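Long-range contact in small COPII coat GTPase SAR1 (Encephalitozoon cuniculi, PDB 6VS4), which is a Sar1-type small GTPase of the Arf family with a P-loop fold, probably acts in the COPII coat and here carries bound GDP: residues A[104-112]-A[128-139]. Sequence-based numbering, arbitrary orientation.
Sequences FYDCHGIVF and AYETVLSLEKRA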
# COMPACT_ATOMS: atom_id res chain seq x y z
N PHE A 104 16.93 14.33 38.63
CA PHE A 104 15.54 14.55 39.00
C PHE A 104 15.24 16.02 39.27
O PHE A 104 14.11 16.34 39.66
CB PHE A 104 15.18 13.70 40.21
CG PHE A 104 15.25 12.21 39.95
CD1 PHE A 104 16.47 11.54 39.99
CD2 PHE A 104 14.12 11.48 39.64
CE1 PHE A 104 16.55 10.18 39.75
CE2 PHE A 104 14.19 10.11 39.40
CZ PHE A 104 15.40 9.47 39.44
N TYR A 105 16.21 16.92 39.07
CA TYR A 105 15.93 18.35 39.13
C TYR A 105 15.15 18.76 37.88
O TYR A 105 15.56 18.46 36.76
CB TYR A 105 17.22 19.15 39.24
N ASP A 106 14.03 19.45 38.08
CA ASP A 106 13.15 19.89 36.99
C ASP A 106 12.75 18.71 36.09
O ASP A 106 12.52 18.87 34.89
CB ASP A 106 13.81 21.00 36.17
CG ASP A 106 12.79 21.88 35.46
OD1 ASP A 106 11.57 21.68 35.66
OD2 ASP A 106 13.21 22.77 34.69
N CYS A 107 12.65 17.53 36.69
CA CYS A 107 12.10 16.37 36.01
C CYS A 107 10.59 16.52 35.86
O CYS A 107 9.89 16.82 36.83
CB CYS A 107 12.44 15.12 36.82
SG CYS A 107 11.47 13.65 36.50
N HIS A 108 10.09 16.33 34.64
CA HIS A 108 8.66 16.52 34.38
C HIS A 108 7.84 15.24 34.49
O HIS A 108 6.67 15.30 34.87
CB HIS A 108 8.44 17.12 32.99
CG HIS A 108 8.80 18.58 32.89
ND1 HIS A 108 10.06 19.02 32.58
CD2 HIS A 108 8.05 19.69 33.09
CE1 HIS A 108 10.08 20.34 32.58
NE2 HIS A 108 8.87 20.77 32.89
N GLY A 109 8.42 14.10 34.14
CA GLY A 109 7.68 12.85 34.18
C GLY A 109 8.63 11.68 34.11
O GLY A 109 9.78 11.81 33.67
N ILE A 110 8.13 10.53 34.53
CA ILE A 110 8.93 9.31 34.59
C ILE A 110 8.20 8.19 33.86
O ILE A 110 6.98 8.02 34.02
CB ILE A 110 9.23 8.91 36.05
CG1 ILE A 110 10.21 9.92 36.66
CG2 ILE A 110 9.78 7.49 36.12
CD1 ILE A 110 10.25 9.93 38.15
N VAL A 111 8.94 7.45 33.05
CA VAL A 111 8.49 6.20 32.47
C VAL A 111 9.32 5.09 33.11
O VAL A 111 10.53 4.99 32.87
CB VAL A 111 8.61 6.20 30.94
CG1 VAL A 111 8.16 4.88 30.35
CG2 VAL A 111 7.80 7.34 30.38
N PHE A 112 8.69 4.28 33.95
CA PHE A 112 9.35 3.19 34.64
C PHE A 112 8.94 1.87 33.99
O PHE A 112 7.75 1.57 33.89
CB PHE A 112 8.99 3.19 36.13
CG PHE A 112 9.84 2.26 36.95
CD1 PHE A 112 9.50 0.92 37.09
CD2 PHE A 112 10.98 2.72 37.59
CE1 PHE A 112 10.28 0.06 37.85
CE2 PHE A 112 11.77 1.86 38.35
CZ PHE A 112 11.42 0.53 38.48
N ALA A 128 14.84 -0.65 42.83
CA ALA A 128 14.92 0.41 41.83
C ALA A 128 13.69 1.32 41.91
O ALA A 128 13.82 2.55 41.88
CB ALA A 128 15.07 -0.17 40.43
N TYR A 129 12.50 0.73 42.05
CA TYR A 129 11.29 1.54 42.14
C TYR A 129 11.26 2.37 43.41
O TYR A 129 10.88 3.55 43.38
CB TYR A 129 10.05 0.65 42.06
CG TYR A 129 8.75 1.43 42.02
CD1 TYR A 129 8.38 2.15 40.88
CD2 TYR A 129 7.90 1.46 43.12
CE1 TYR A 129 7.19 2.86 40.85
CE2 TYR A 129 6.72 2.17 43.09
CZ TYR A 129 6.37 2.87 41.96
OH TYR A 129 5.18 3.57 41.94
N GLU A 130 11.65 1.77 44.54
CA GLU A 130 11.73 2.52 45.79
C GLU A 130 12.72 3.66 45.68
O GLU A 130 12.48 4.76 46.19
CB GLU A 130 12.10 1.58 46.94
N THR A 131 13.85 3.43 45.00
CA THR A 131 14.82 4.50 44.79
C THR A 131 14.18 5.68 44.06
O THR A 131 14.37 6.84 44.46
CB THR A 131 16.01 3.97 43.98
OG1 THR A 131 16.64 2.90 44.68
CG2 THR A 131 17.03 5.07 43.77
N VAL A 132 13.40 5.40 43.01
CA VAL A 132 12.79 6.47 42.21
C VAL A 132 11.83 7.29 43.06
O VAL A 132 11.87 8.53 43.06
CB VAL A 132 12.08 5.88 40.98
CG1 VAL A 132 11.31 6.97 40.24
CG2 VAL A 132 13.08 5.21 40.05
N LEU A 133 10.94 6.62 43.80
CA LEU A 133 9.93 7.35 44.57
C LEU A 133 10.53 8.20 45.68
O LEU A 133 9.88 9.15 46.14
CB LEU A 133 8.91 6.37 45.16
CG LEU A 133 7.87 5.77 44.20
CD1 LEU A 133 6.78 5.06 44.99
CD2 LEU A 133 7.27 6.84 43.32
N SER A 134 11.75 7.90 46.12
CA SER A 134 12.40 8.71 47.14
C SER A 134 13.16 9.91 46.58
O SER A 134 13.40 10.88 47.31
CB SER A 134 13.36 7.85 47.97
OG SER A 134 14.55 7.58 47.25
N LEU A 135 13.54 9.88 45.30
CA LEU A 135 14.24 11.01 44.69
C LEU A 135 13.30 11.98 43.98
O LEU A 135 13.60 13.17 43.90
CB LEU A 135 15.28 10.50 43.69
CG LEU A 135 16.45 9.70 44.27
CD1 LEU A 135 17.41 9.28 43.18
CD2 LEU A 135 17.17 10.49 45.35
N GLU A 136 12.16 11.49 43.49
CA GLU A 136 11.16 12.32 42.81
C GLU A 136 9.83 12.11 43.52
O GLU A 136 9.27 11.01 43.47
CB GLU A 136 11.06 11.97 41.33
CG GLU A 136 10.03 12.79 40.56
CD GLU A 136 10.21 14.28 40.74
OE1 GLU A 136 11.26 14.82 40.32
OE2 GLU A 136 9.30 14.93 41.31
N LYS A 137 9.33 13.15 44.18
CA LYS A 137 8.13 13.05 44.99
C LYS A 137 6.95 13.85 44.44
O LYS A 137 5.91 13.93 45.11
CB LYS A 137 8.44 13.47 46.43
CG LYS A 137 9.27 12.43 47.18
CD LYS A 137 9.80 12.93 48.51
CE LYS A 137 10.68 11.86 49.14
NZ LYS A 137 10.97 12.14 50.58
N ARG A 138 7.07 14.41 43.25
CA ARG A 138 6.02 15.24 42.67
C ARG A 138 5.60 14.80 41.27
O ARG A 138 4.42 14.88 40.94
CB ARG A 138 6.46 16.71 42.66
N ALA A 139 6.55 14.35 40.45
CA ALA A 139 6.28 14.11 39.04
C ALA A 139 5.44 12.84 38.83
O ALA A 139 5.60 11.85 39.55
CB ALA A 139 7.58 13.98 38.26
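Glu136 OE2 is gripped by two backbone amides, while the rest of its side chain rests against Phe104, Cys107 and Ile110. Arg138 N meets Glu136 OE2 on the anti side at 3.0 Å, and Ala139 N reaches the same atom at 2.9 Å from above the carboxylate plane. Both bonds are bent, and together they close the chain that leaves helix 122-135 into a compact turn. The chain of Glu136 folds back at chi2 (52°), bringing the carboxylate to these amides and leaving CB and CG for apolar packing: Glu136 CB lies 3.5 Å from Phe104 CD2, and Ile110 CD1 touches Glu136 CG. OE1 instead faces the carbonyl oxygen of Phe104, two acceptors with no bond between them.

Leu135 CB sits over the centre of the Phe104 ring, a CH-pi contact 4.0 Å from the centroid, and Leu135 CD1 reaches the ring atom Phe104 CE1 at 3.6 Å. The two branches of Val132 divide the strand side chains between them, Val132 CG1 meeting Ile110 CD1 (3.8 Å) and CG2 the Phe112 ring. At the far end the Tyr129 ring turns its edge to the face of Phe112 in a T-shaped pair, planes at 78°, with Tyr129 CD1 above the ring centre. Ala139 CB closes the other end against the carbonyl oxygens of Cys107 and His108.

This is helix-on-sheet packing in the first half of a right-handed beta-alpha-beta crossover of the P-loop fold: residues 128-135 of helix 122-135 run nearly antiparallel (177°) to residues 109-112 of strand 109-115, with Leu45 of strand 40-47 and Leu90 of strand 83-90 also against Val132, before the chain enters strand 141-146.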